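Local coordinates for protein (S)-2-haloacid dehalogenase 4A (Burkholderia cepacia, PDB 2NO4) that hydrolyses short-chain (S)-2-haloalkanoic acids to the corresponding (R)-2-hydroxyalkanoic acids, releasing halide and inverting the configuration of the carbon that carried it, at residues 13-18 with 121-126; 52-57 with 72-77; 186-191 with 211-216; 99-104 with 132-137. All blocks are in the same frame, centred on the assembly; numbering follows the deposited sequence.

In the fold
From the N terminus, strand 16-19 enters the middle of a parallel sheet, and contact 1 closes a largely helical loop of about a hundred residues by pairing it with strand 123-128. Contact 2 lies wholly within that loop, across the chain's centre from contact 1, and joins helices 43-63 and 70-84. Contact 4 opens inside the same loop but closes beyond it, so it crosses contact 1; it ties helix 90-102 to helix 132-141, and so the helical part to the sheet domain. Contact 3 follows in series, fastening helix 188-197 to the loop after strand 200-204. Tyr101 links contacts 2 and 4 through Gln54, and contacts 2 and 3 both touch the second subunit.

Contact 1: 13-18 with 121-126; sequences SLRACV and GYIVAI
Strands 16-18 and 123-126 run parallel, the axes of these short pieces 4.7 Å apart and 19° from exact alignment. Three backbone bonds join them: Ile123 N to Arg15 O at 2.9 Å, Cys17 N to Ile123 O at 2.7 Å, and Ala125 N to Cys17 O at 3.0 Å. Ala16, Val18, Ile123 and Ala125 share one face of the sheet, where the CB atoms of Ala16 and Ile123 meet at 3.8 Å; Leu174 of helix 164-174 packs on Val18, Ile123 and Ala125. Cys17 and Val124 turn to the other face, under Leu117 of helix 110-119. There Cys17 SG, anti to its carbonyl carbon (chi1 -66°), sits over one face of the Tyr122 ring, displaced toward the rim, 4.0 Å from the centroid and 17° off the normal: a sulfur-aromatic contact. Leu14 CB touches the same ring at CE2, 4.0 Å away, while the phenol OH is bonded to Leu232 O near the C terminus. Arg15 and Ile123 lie alongside each other, pointing the same way, with NH1 3.8 Å from CD1. Gly121, with positive phi, ends the preceding helix in a Schellman motif just before the strand. Central parallel strands covered by helices on both faces are the Rossmann-like core of the HAD superfamily, in which strand 16-19 leads directly to the nucleophile Asp20.

Contact 2: 52-57 with 72-77; sequences QRQLEY and QLTDEA. With SO4 (sulfate ion), chain K.
In the helical part of the dehalogenase beside the substrate pocket, Gln54 meets Thr74 and Tyr57 packs on Leu73 and Ala77. The short axes pass 8.3 Å apart at 134°, and Ala77 is the small residue at the crossing, its CB 3.4 Å from Gln54 N. Gln54, with CG anti to the backbone N (chi1 169°) and the chain extended beyond it, runs alongside Thr74 and donates from NE2 to OG1 at 2.9 Å. The bond is nearly straight, 171°, and OG1 lies in the amide plane; OG1 is also bonded to Phe70 O. Tyr57 meets the other helix with its ring edge: CE2 is 3.5 Å from Ala77 N, and Leu73 O also lies near the ring plane. Its CB rests 4.0 Å from Leu73 CD1. The phenol OH and Arg53 NE both reach Glu212 of the second subunit, placing helix 43-63 at the dimer interface. Gln72 NE2 binds Glu76 OE2 and a sulfate ion, probably from crystallisation. The Gln54 amide is gripped at both ends: NE2 also bonds to Tyr101 OH, and OE1 accepts from Arg51, a residue that binds the haloacid. Gln54 is thus a second-shell residue, consistent with its orienting the Arg51 guanidinium.

Contact 3: 186-191 with 211-216; sequences SNAWDL and PEYEFA
Tyr213 CG stands anti to its carbonyl carbon (chi1 -58°) and the ring lies against the start of helix 188-197; Trp189 CG sits in the crowded position between N and carbonyl carbon (chi1 48°), and the indole leads away from the loop while CA and CB meet the tyrosine. Trp189 CA stands over the ring face of Tyr213, 3.9 Å from the centroid and 26° off the normal, a CH-pi contact displaced toward the rim. Trp189 CB touches Tyr213 OH at 3.6 Å, and Ala188 CB touches both Tyr213 CD1 (3.9 Å) and Glu212 OE2 (3.5 Å). The helix belongs to the HAD core, where it follows strand 181-185, and residues 185-190 are probably important for catalysis; within them Asp190 forms a salt bridge with Lys161. Residues 211-216 form the loop between strands 200-204 and 220-222, with a type I turn from Tyr213 to Ala216. No direct hydrogen bond joins the two segments. Instead one water lies 2.8 Å from Leu191 O and 2.7 Å from Ala216 O, while another is 2.8 Å from Ala188 O and makes a weak bond to Glu212 O. The polar ends of Glu212 and Tyr213 reach the second subunit: Glu212 meets its Arg53 and Tyr57, and Tyr213 OH is bonded to its Glu56 and Thr60.

Contact 4: 99-104 with 132-137; sequences SAYKEL and DEMLQA. With SO4 (sulfate ion), chain I.
Three waters bridge Tyr101, Lys102 and Glu103 to Met134, Glu133 and Ala137, so much of the polar joining here is indirect. The contact sets the end of helix 90-102, in the helical part of this HAD enzyme, against the start of helix 132-141, which follows strand 123-128 of the Rossmann-like core. One water donates to both Tyr101 O and Met134 O; another joins Glu103 OE2 to Ala137 O. Lys102, CG anti to the backbone N (chi1 -153°) and extended to its tip, crosses Glu133 and forms a salt bridge, NZ to OE1 at 3.3 Å, using the anti lone pair of Glu133 OE1. The third water spans the same two atoms, reinforcing this rather long pair. On its way the lysine passes Ala137, whose CB is 3.8 Å from Lys102 CG and 3.5 Å from Lys102 O. Tyr101, its OH bonded to Gln54, meets the methyl of Met134 near Tyr22, a residue that binds the haloacid; the bend at chi3 (-78°) brings Met134 CE within 3.5 Å of Tyr101 CE2. At the N-terminal turn of helix 132-141 a sulfate ion, probably from the crystallisation liquor, accepts from the backbone, its O4 2.8 Å from Glu133 N.

Contact 1: 13-18 with 121-126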
# COMPACT_ATOMS: atom_id res chain seq x y z
N SER B 13 -30.02 4.77 -15.65
CA SER B 13 -29.59 4.58 -17.04
C SER B 13 -28.37 3.65 -16.99
O SER B 13 -27.52 3.61 -17.91
CB SER B 13 -29.22 5.91 -17.69
OG SER B 13 -28.48 6.70 -16.77
N LEU B 14 -28.30 2.90 -15.89
CA LEU B 14 -27.20 2.00 -15.63
C LEU B 14 -27.40 0.72 -16.43
O LEU B 14 -28.52 0.20 -16.54
CB LEU B 14 -27.09 1.71 -14.13
CG LEU B 14 -26.76 2.91 -13.24
CD1 LEU B 14 -26.93 2.56 -11.76
CD2 LEU B 14 -25.37 3.41 -13.49
N ARG B 15 -26.34 0.21 -17.01
CA ARG B 15 -26.42 -1.03 -17.75
C ARG B 15 -25.69 -2.16 -17.01
O ARG B 15 -26.05 -3.32 -17.16
CB ARG B 15 -25.90 -0.86 -19.18
CG ARG B 15 -26.63 0.24 -19.99
CD ARG B 15 -26.90 -0.21 -21.45
NE ARG B 15 -25.70 -0.30 -22.31
CZ ARG B 15 -25.15 -1.43 -22.79
NH1 ARG B 15 -25.65 -2.63 -22.52
NH2 ARG B 15 -24.07 -1.36 -23.56
N ALA B 16 -24.69 -1.83 -16.19
CA ALA B 16 -23.87 -2.87 -15.58
C ALA B 16 -23.59 -2.58 -14.11
O ALA B 16 -23.41 -1.43 -13.73
CB ALA B 16 -22.54 -3.06 -16.36
N CYS B 17 -23.61 -3.65 -13.31
CA CYS B 17 -23.14 -3.65 -11.92
C CYS B 17 -21.86 -4.41 -11.92
O CYS B 17 -21.83 -5.59 -12.23
CB CYS B 17 -24.16 -4.31 -10.98
SG CYS B 17 -25.71 -3.34 -10.87
N VAL B 18 -20.78 -3.70 -11.62
CA VAL B 18 -19.45 -4.27 -11.63
C VAL B 18 -18.94 -4.32 -10.19
O VAL B 18 -18.93 -3.29 -9.47
CB VAL B 18 -18.49 -3.46 -12.56
CG1 VAL B 18 -17.11 -4.10 -12.52
CG2 VAL B 18 -19.03 -3.45 -14.02
N GLY B 121 -32.23 -7.52 -15.07
CA GLY B 121 -31.63 -7.26 -16.39
C GLY B 121 -30.31 -6.48 -16.48
O GLY B 121 -29.92 -6.05 -17.57
N TYR B 122 -29.60 -6.30 -15.36
CA TYR B 122 -28.24 -5.74 -15.40
C TYR B 122 -27.22 -6.71 -15.94
O TYR B 122 -27.35 -7.91 -15.76
CB TYR B 122 -27.76 -5.35 -14.00
CG TYR B 122 -28.48 -4.19 -13.40
CD1 TYR B 122 -29.48 -4.37 -12.44
CD2 TYR B 122 -28.17 -2.89 -13.81
CE1 TYR B 122 -30.12 -3.28 -11.86
CE2 TYR B 122 -28.82 -1.80 -13.27
CZ TYR B 122 -29.78 -1.99 -12.30
OH TYR B 122 -30.40 -0.88 -11.78
N ILE B 123 -26.18 -6.20 -16.58
CA ILE B 123 -24.95 -6.96 -16.73
C ILE B 123 -24.35 -7.00 -15.33
O ILE B 123 -24.21 -5.96 -14.67
CB ILE B 123 -23.98 -6.33 -17.76
CG1 ILE B 123 -24.64 -6.17 -19.14
CG2 ILE B 123 -22.67 -7.18 -17.87
CD1 ILE B 123 -24.03 -5.02 -19.98
N VAL B 124 -24.03 -8.20 -14.85
CA VAL B 124 -23.44 -8.41 -13.55
C VAL B 124 -22.05 -8.99 -13.80
O VAL B 124 -21.91 -10.10 -14.32
CB VAL B 124 -24.30 -9.34 -12.65
CG1 VAL B 124 -23.62 -9.52 -11.25
CG2 VAL B 124 -25.75 -8.79 -12.52
N ALA B 125 -21.02 -8.23 -13.44
CA ALA B 125 -19.64 -8.64 -13.72
C ALA B 125 -18.76 -8.44 -12.48
O ALA B 125 -19.09 -7.63 -11.59
CB ALA B 125 -19.08 -7.84 -14.95
N ILE B 126 -17.68 -9.20 -12.40
CA ILE B 126 -16.62 -8.94 -11.42
C ILE B 126 -15.44 -8.24 -12.17
O ILE B 126 -15.15 -8.57 -13.34
CB ILE B 126 -16.18 -10.25 -10.71
CG1 ILE B 126 -17.23 -10.67 -9.68
CG2 ILE B 126 -14.76 -10.11 -10.04
CD1 ILE B 126 -16.99 -12.03 -9.07
O HOH W 1 -29.68 -2.78 -17.54
O HOH W 2 -27.93 -3.96 -19.15

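Contact 2: 52-57 with 72-77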
# COMPACT_ATOMS: atom_id res chain seq x y z
N GLN B 52 -2.48 -6.59 4.09
CA GLN B 52 -1.80 -5.33 3.85
C GLN B 52 -0.65 -5.49 2.85
O GLN B 52 -0.49 -4.65 1.94
CB GLN B 52 -1.26 -4.70 5.18
CG GLN B 52 -0.54 -3.28 4.99
CD GLN B 52 0.96 -3.35 4.50
OE1 GLN B 52 1.70 -4.24 4.93
NE2 GLN B 52 1.40 -2.37 3.65
N ARG B 53 0.16 -6.54 3.02
CA ARG B 53 1.31 -6.75 2.14
C ARG B 53 0.86 -7.20 0.73
O ARG B 53 1.47 -6.81 -0.25
CB ARG B 53 2.29 -7.81 2.68
CG ARG B 53 3.35 -7.25 3.61
CD ARG B 53 4.03 -5.97 3.05
NE ARG B 53 5.33 -5.71 3.69
CZ ARG B 53 5.49 -5.05 4.86
NH1 ARG B 53 6.70 -4.88 5.35
NH2 ARG B 53 4.44 -4.59 5.56
N GLN B 54 -0.20 -8.01 0.68
CA GLN B 54 -0.74 -8.47 -0.62
C GLN B 54 -1.08 -7.25 -1.48
O GLN B 54 -0.70 -7.18 -2.66
CB GLN B 54 -1.95 -9.38 -0.42
CG GLN B 54 -2.79 -9.75 -1.67
CD GLN B 54 -4.19 -10.23 -1.27
OE1 GLN B 54 -4.94 -9.48 -0.64
NE2 GLN B 54 -4.53 -11.50 -1.61
N LEU B 55 -1.77 -6.29 -0.86
CA LEU B 55 -2.18 -5.07 -1.49
C LEU B 55 -0.99 -4.19 -1.74
O LEU B 55 -0.86 -3.69 -2.85
CB LEU B 55 -3.24 -4.33 -0.65
CG LEU B 55 -4.60 -5.04 -0.69
CD1 LEU B 55 -5.57 -4.25 0.16
CD2 LEU B 55 -5.07 -5.27 -2.14
N GLU B 56 -0.12 -3.99 -0.73
CA GLU B 56 1.12 -3.26 -0.98
C GLU B 56 1.84 -3.76 -2.25
O GLU B 56 2.24 -2.94 -3.09
CB GLU B 56 2.11 -3.38 0.19
CG GLU B 56 3.52 -2.90 -0.22
CD GLU B 56 4.51 -2.89 0.94
OE1 GLU B 56 4.11 -2.65 2.09
OE2 GLU B 56 5.72 -3.13 0.70
N TYR B 57 2.06 -5.08 -2.33
CA TYR B 57 2.77 -5.68 -3.48
C TYR B 57 2.09 -5.36 -4.79
O TYR B 57 2.77 -5.13 -5.77
CB TYR B 57 2.95 -7.22 -3.34
CG TYR B 57 3.80 -7.62 -2.17
CD1 TYR B 57 4.67 -6.71 -1.55
CD2 TYR B 57 3.70 -8.92 -1.64
CE1 TYR B 57 5.47 -7.13 -0.40
CE2 TYR B 57 4.49 -9.36 -0.52
CZ TYR B 57 5.34 -8.47 0.07
OH TYR B 57 6.10 -8.95 1.15
N GLN B 72 0.61 -15.18 -6.89
CA GLN B 72 2.01 -15.11 -6.49
C GLN B 72 2.18 -14.07 -5.38
O GLN B 72 2.87 -14.31 -4.41
CB GLN B 72 2.93 -14.77 -7.67
CG GLN B 72 4.44 -14.79 -7.30
CD GLN B 72 5.34 -14.50 -8.49
OE1 GLN B 72 5.06 -14.92 -9.61
NE2 GLN B 72 6.43 -13.76 -8.25
N LEU B 73 1.56 -12.92 -5.53
CA LEU B 73 1.65 -11.89 -4.50
C LEU B 73 1.03 -12.32 -3.16
O LEU B 73 1.54 -11.94 -2.09
CB LEU B 73 0.96 -10.59 -4.95
CG LEU B 73 1.47 -10.01 -6.27
CD1 LEU B 73 0.95 -8.58 -6.47
CD2 LEU B 73 3.00 -10.14 -6.51
N THR B 74 -0.09 -13.04 -3.24
CA THR B 74 -0.79 -13.59 -2.07
C THR B 74 0.16 -14.55 -1.32
O THR B 74 0.28 -14.49 -0.11
CB THR B 74 -2.12 -14.27 -2.48
OG1 THR B 74 -2.93 -13.30 -3.17
CG2 THR B 74 -2.90 -14.80 -1.24
N ASP B 75 0.83 -15.42 -2.07
CA ASP B 75 1.81 -16.37 -1.57
C ASP B 75 3.00 -15.64 -0.89
O ASP B 75 3.36 -15.94 0.26
CB ASP B 75 2.25 -17.28 -2.75
CG ASP B 75 3.09 -18.47 -2.31
OD1 ASP B 75 4.28 -18.29 -2.00
OD2 ASP B 75 2.55 -19.59 -2.27
N GLU B 76 3.60 -14.69 -1.60
CA GLU B 76 4.73 -13.91 -1.08
C GLU B 76 4.36 -13.15 0.21
O GLU B 76 5.13 -13.11 1.15
CB GLU B 76 5.24 -12.94 -2.15
CG GLU B 76 5.91 -13.69 -3.32
CD GLU B 76 6.21 -12.78 -4.52
OE1 GLU B 76 5.70 -11.64 -4.58
OE2 GLU B 76 6.95 -13.26 -5.43
N ALA B 77 3.17 -12.54 0.21
CA ALA B 77 2.65 -11.81 1.38
C ALA B 77 2.42 -12.73 2.57
O ALA B 77 2.71 -12.36 3.72
CB ALA B 77 1.33 -11.02 0.99
S SO4 K . 9.03 -11.83 -9.87
O1 SO4 K . 8.25 -12.95 -10.32
O2 SO4 K . 10.43 -11.97 -10.28
O3 SO4 K . 8.53 -10.60 -10.44
O4 SO4 K . 8.98 -11.84 -8.38

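Contact 3: 186-191 with 211-216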
# COMPACT_ATOMS: atom_id res chain seq x y z
N SER B 186 -15.95 -2.80 -1.22
CA SER B 186 -15.62 -2.45 0.16
C SER B 186 -14.27 -1.77 0.32
O SER B 186 -13.92 -1.32 1.42
CB SER B 186 -15.64 -3.70 1.04
OG SER B 186 -16.95 -4.25 1.07
N ASN B 187 -13.48 -1.74 -0.75
CA ASN B 187 -12.11 -1.20 -0.65
C ASN B 187 -12.07 0.24 -1.07
O ASN B 187 -12.32 0.53 -2.22
CB ASN B 187 -11.15 -2.04 -1.52
CG ASN B 187 -11.16 -3.51 -1.10
OD1 ASN B 187 -11.06 -3.82 0.08
ND2 ASN B 187 -11.34 -4.40 -2.06
N ALA B 188 -11.79 1.14 -0.12
CA ALA B 188 -11.81 2.58 -0.37
C ALA B 188 -10.89 3.05 -1.50
O ALA B 188 -11.25 3.96 -2.23
CB ALA B 188 -11.55 3.38 0.94
N TRP B 189 -9.70 2.43 -1.66
CA TRP B 189 -8.74 2.79 -2.71
C TRP B 189 -9.31 2.43 -4.12
O TRP B 189 -9.05 3.10 -5.10
CB TRP B 189 -7.36 2.10 -2.43
CG TRP B 189 -7.45 0.65 -2.12
CD1 TRP B 189 -7.51 0.10 -0.87
CD2 TRP B 189 -7.57 -0.46 -3.05
NE1 TRP B 189 -7.66 -1.26 -0.95
CE2 TRP B 189 -7.69 -1.64 -2.27
CE3 TRP B 189 -7.57 -0.57 -4.46
CZ2 TRP B 189 -7.84 -2.93 -2.84
CZ3 TRP B 189 -7.73 -1.89 -5.04
CH2 TRP B 189 -7.85 -3.03 -4.22
N ASP B 190 -10.08 1.36 -4.18
CA ASP B 190 -10.70 0.83 -5.38
C ASP B 190 -11.87 1.74 -5.77
O ASP B 190 -12.02 2.09 -6.94
CB ASP B 190 -11.16 -0.60 -5.08
CG ASP B 190 -11.65 -1.36 -6.33
OD1 ASP B 190 -11.33 -0.97 -7.48
OD2 ASP B 190 -12.36 -2.39 -6.11
N LEU B 191 -12.68 2.15 -4.79
CA LEU B 191 -13.71 3.19 -5.01
C LEU B 191 -13.08 4.53 -5.45
O LEU B 191 -13.64 5.22 -6.28
CB LEU B 191 -14.61 3.38 -3.78
CG LEU B 191 -15.34 2.09 -3.37
CD1 LEU B 191 -15.60 2.12 -1.87
CD2 LEU B 191 -16.62 1.87 -4.19
N PRO B 211 -14.37 7.61 6.37
CA PRO B 211 -14.29 7.89 4.92
C PRO B 211 -12.80 8.12 4.49
O PRO B 211 -11.96 8.56 5.33
CB PRO B 211 -15.13 9.18 4.78
CG PRO B 211 -14.94 9.88 6.13
CD PRO B 211 -14.97 8.72 7.14
N GLU B 212 -12.49 7.79 3.23
CA GLU B 212 -11.15 8.03 2.65
C GLU B 212 -11.31 8.40 1.17
O GLU B 212 -12.37 8.18 0.61
CB GLU B 212 -10.27 6.78 2.72
CG GLU B 212 -10.11 6.14 4.10
CD GLU B 212 -9.24 4.88 4.03
OE1 GLU B 212 -8.01 4.97 4.10
OE2 GLU B 212 -9.80 3.79 3.95
N TYR B 213 -10.25 8.94 0.54
CA TYR B 213 -10.25 9.24 -0.91
C TYR B 213 -11.45 10.12 -1.30
O TYR B 213 -12.19 9.84 -2.25
CB TYR B 213 -10.23 7.94 -1.74
CG TYR B 213 -9.03 7.06 -1.43
CD1 TYR B 213 -9.13 6.01 -0.50
CD2 TYR B 213 -7.78 7.32 -2.05
CE1 TYR B 213 -8.01 5.21 -0.23
CE2 TYR B 213 -6.65 6.52 -1.79
CZ TYR B 213 -6.78 5.48 -0.88
OH TYR B 213 -5.66 4.71 -0.64
N GLU B 214 -11.62 11.19 -0.54
CA GLU B 214 -12.80 12.03 -0.63
C GLU B 214 -12.85 12.88 -1.89
O GLU B 214 -13.93 13.33 -2.27
CB GLU B 214 -12.93 12.91 0.60
CG GLU B 214 -13.12 12.09 1.87
CD GLU B 214 -13.84 12.87 2.96
OE1 GLU B 214 -14.86 12.36 3.50
OE2 GLU B 214 -13.40 14.00 3.27
N PHE B 215 -11.70 13.07 -2.55
CA PHE B 215 -11.67 13.69 -3.90
C PHE B 215 -12.49 12.90 -4.93
O PHE B 215 -12.79 13.43 -5.97
CB PHE B 215 -10.23 13.88 -4.42
CG PHE B 215 -9.47 12.58 -4.52
CD1 PHE B 215 -9.65 11.75 -5.61
CD2 PHE B 215 -8.66 12.15 -3.47
CE1 PHE B 215 -8.97 10.50 -5.66
CE2 PHE B 215 -7.98 10.90 -3.53
CZ PHE B 215 -8.13 10.11 -4.59
N ALA B 216 -12.83 11.63 -4.66
CA ALA B 216 -13.70 10.87 -5.54
C ALA B 216 -14.96 10.46 -4.76
O ALA B 216 -15.05 9.32 -4.23
CB ALA B 216 -12.97 9.63 -6.18
O HOH W 3 -13.38 5.49 -1.22
O HOH W 4 -15.66 6.98 -5.44

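Contact 4: 99-104 with 132-137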
# COMPACT_ATOMS: atom_id res chain seq x y z
N SER B 99 -4.73 -22.84 0.55
CA SER B 99 -5.91 -23.63 0.14
C SER B 99 -7.19 -22.97 0.58
O SER B 99 -8.16 -22.96 -0.16
CB SER B 99 -5.91 -25.04 0.72
OG SER B 99 -4.75 -25.69 0.29
N ALA B 100 -7.19 -22.40 1.79
CA ALA B 100 -8.35 -21.69 2.28
C ALA B 100 -8.63 -20.45 1.45
O ALA B 100 -9.77 -20.11 1.19
CB ALA B 100 -8.18 -21.37 3.77
N TYR B 101 -7.58 -19.77 1.00
CA TYR B 101 -7.72 -18.57 0.22
C TYR B 101 -8.30 -18.90 -1.16
O TYR B 101 -9.08 -18.14 -1.73
CB TYR B 101 -6.35 -17.85 0.05
CG TYR B 101 -6.55 -16.36 -0.16
CD1 TYR B 101 -6.46 -15.47 0.93
CD2 TYR B 101 -6.88 -15.83 -1.42
CE1 TYR B 101 -6.66 -14.11 0.76
CE2 TYR B 101 -7.10 -14.48 -1.59
CZ TYR B 101 -6.98 -13.63 -0.49
OH TYR B 101 -7.18 -12.30 -0.65
N LYS B 102 -7.90 -20.06 -1.68
CA LYS B 102 -8.32 -20.48 -3.01
C LYS B 102 -9.82 -20.66 -3.02
O LYS B 102 -10.45 -20.47 -4.05
CB LYS B 102 -7.59 -21.76 -3.43
CG LYS B 102 -7.46 -21.88 -4.93
CD LYS B 102 -6.55 -23.00 -5.37
CE LYS B 102 -6.84 -23.27 -6.84
NZ LYS B 102 -6.03 -24.37 -7.44
N GLU B 103 -10.39 -20.99 -1.87
CA GLU B 103 -11.84 -21.11 -1.71
C GLU B 103 -12.42 -20.25 -0.56
O GLU B 103 -13.12 -20.75 0.33
CB GLU B 103 -12.22 -22.58 -1.61
CG GLU B 103 -11.72 -23.33 -2.89
CD GLU B 103 -12.27 -24.74 -3.07
OE1 GLU B 103 -12.95 -25.29 -2.15
OE2 GLU B 103 -12.02 -25.29 -4.18
N LEU B 104 -12.11 -18.96 -0.62
CA LEU B 104 -12.65 -17.96 0.33
C LEU B 104 -14.17 -17.96 0.35
O LEU B 104 -14.80 -17.97 -0.71
CB LEU B 104 -12.23 -16.55 -0.09
CG LEU B 104 -10.93 -15.90 0.27
CD1 LEU B 104 -11.13 -14.41 0.03
CD2 LEU B 104 -10.45 -16.16 1.74
N ASP B 132 -7.33 -15.44 -13.02
CA ASP B 132 -8.48 -16.32 -13.23
C ASP B 132 -8.45 -17.57 -12.36
O ASP B 132 -9.45 -17.96 -11.77
CB ASP B 132 -8.65 -16.67 -14.70
CG ASP B 132 -10.03 -17.21 -14.99
OD1 ASP B 132 -10.14 -18.42 -15.28
OD2 ASP B 132 -11.01 -16.44 -14.89
N GLU B 133 -7.31 -18.23 -12.29
CA GLU B 133 -7.25 -19.49 -11.56
C GLU B 133 -7.69 -19.41 -10.09
O GLU B 133 -8.53 -20.21 -9.65
CB GLU B 133 -5.87 -20.15 -11.63
CG GLU B 133 -5.95 -21.57 -11.05
CD GLU B 133 -4.63 -22.25 -10.92
OE1 GLU B 133 -4.50 -23.13 -10.03
OE2 GLU B 133 -3.71 -21.91 -11.72
N MET B 134 -7.12 -18.47 -9.32
CA MET B 134 -7.53 -18.31 -7.92
C MET B 134 -9.00 -17.82 -7.80
O MET B 134 -9.74 -18.30 -6.94
CB MET B 134 -6.54 -17.39 -7.16
CG MET B 134 -6.65 -15.90 -7.47
SD MET B 134 -5.39 -14.96 -6.60
CE MET B 134 -6.14 -14.90 -4.93
N LEU B 135 -9.41 -16.91 -8.67
CA LEU B 135 -10.71 -16.28 -8.55
C LEU B 135 -11.83 -17.27 -8.94
O LEU B 135 -12.86 -17.36 -8.26
CB LEU B 135 -10.81 -15.06 -9.45
CG LEU B 135 -11.51 -13.80 -8.92
CD1 LEU B 135 -11.86 -12.98 -10.15
CD2 LEU B 135 -12.74 -14.02 -8.05
N GLN B 136 -11.61 -17.99 -10.04
CA GLN B 136 -12.56 -19.02 -10.50
C GLN B 136 -12.82 -20.11 -9.47
O GLN B 136 -13.98 -20.48 -9.22
CB GLN B 136 -12.14 -19.61 -11.86
CG GLN B 136 -12.62 -18.77 -13.05
CD GLN B 136 -14.15 -18.59 -13.04
OE1 GLN B 136 -14.66 -17.46 -12.94
NE2 GLN B 136 -14.89 -19.70 -13.11
N ALA B 137 -11.75 -20.60 -8.84
CA ALA B 137 -11.87 -21.55 -7.74
C ALA B 137 -12.79 -21.02 -6.62
O ALA B 137 -13.68 -21.74 -6.14
CB ALA B 137 -10.48 -21.93 -7.18
S SO4 I . -4.40 -17.99 -14.77
O1 SO4 I . -4.86 -19.35 -15.04
O2 SO4 I . -2.92 -17.99 -14.82
O3 SO4 I . -4.94 -17.10 -15.83
O4 SO4 I . -4.86 -17.59 -13.43
O HOH W 5 -9.10 -17.11 -4.35
O HOH W 6 -3.51 -23.13 -7.28
O HOH W 7 -13.48 -24.44 -6.40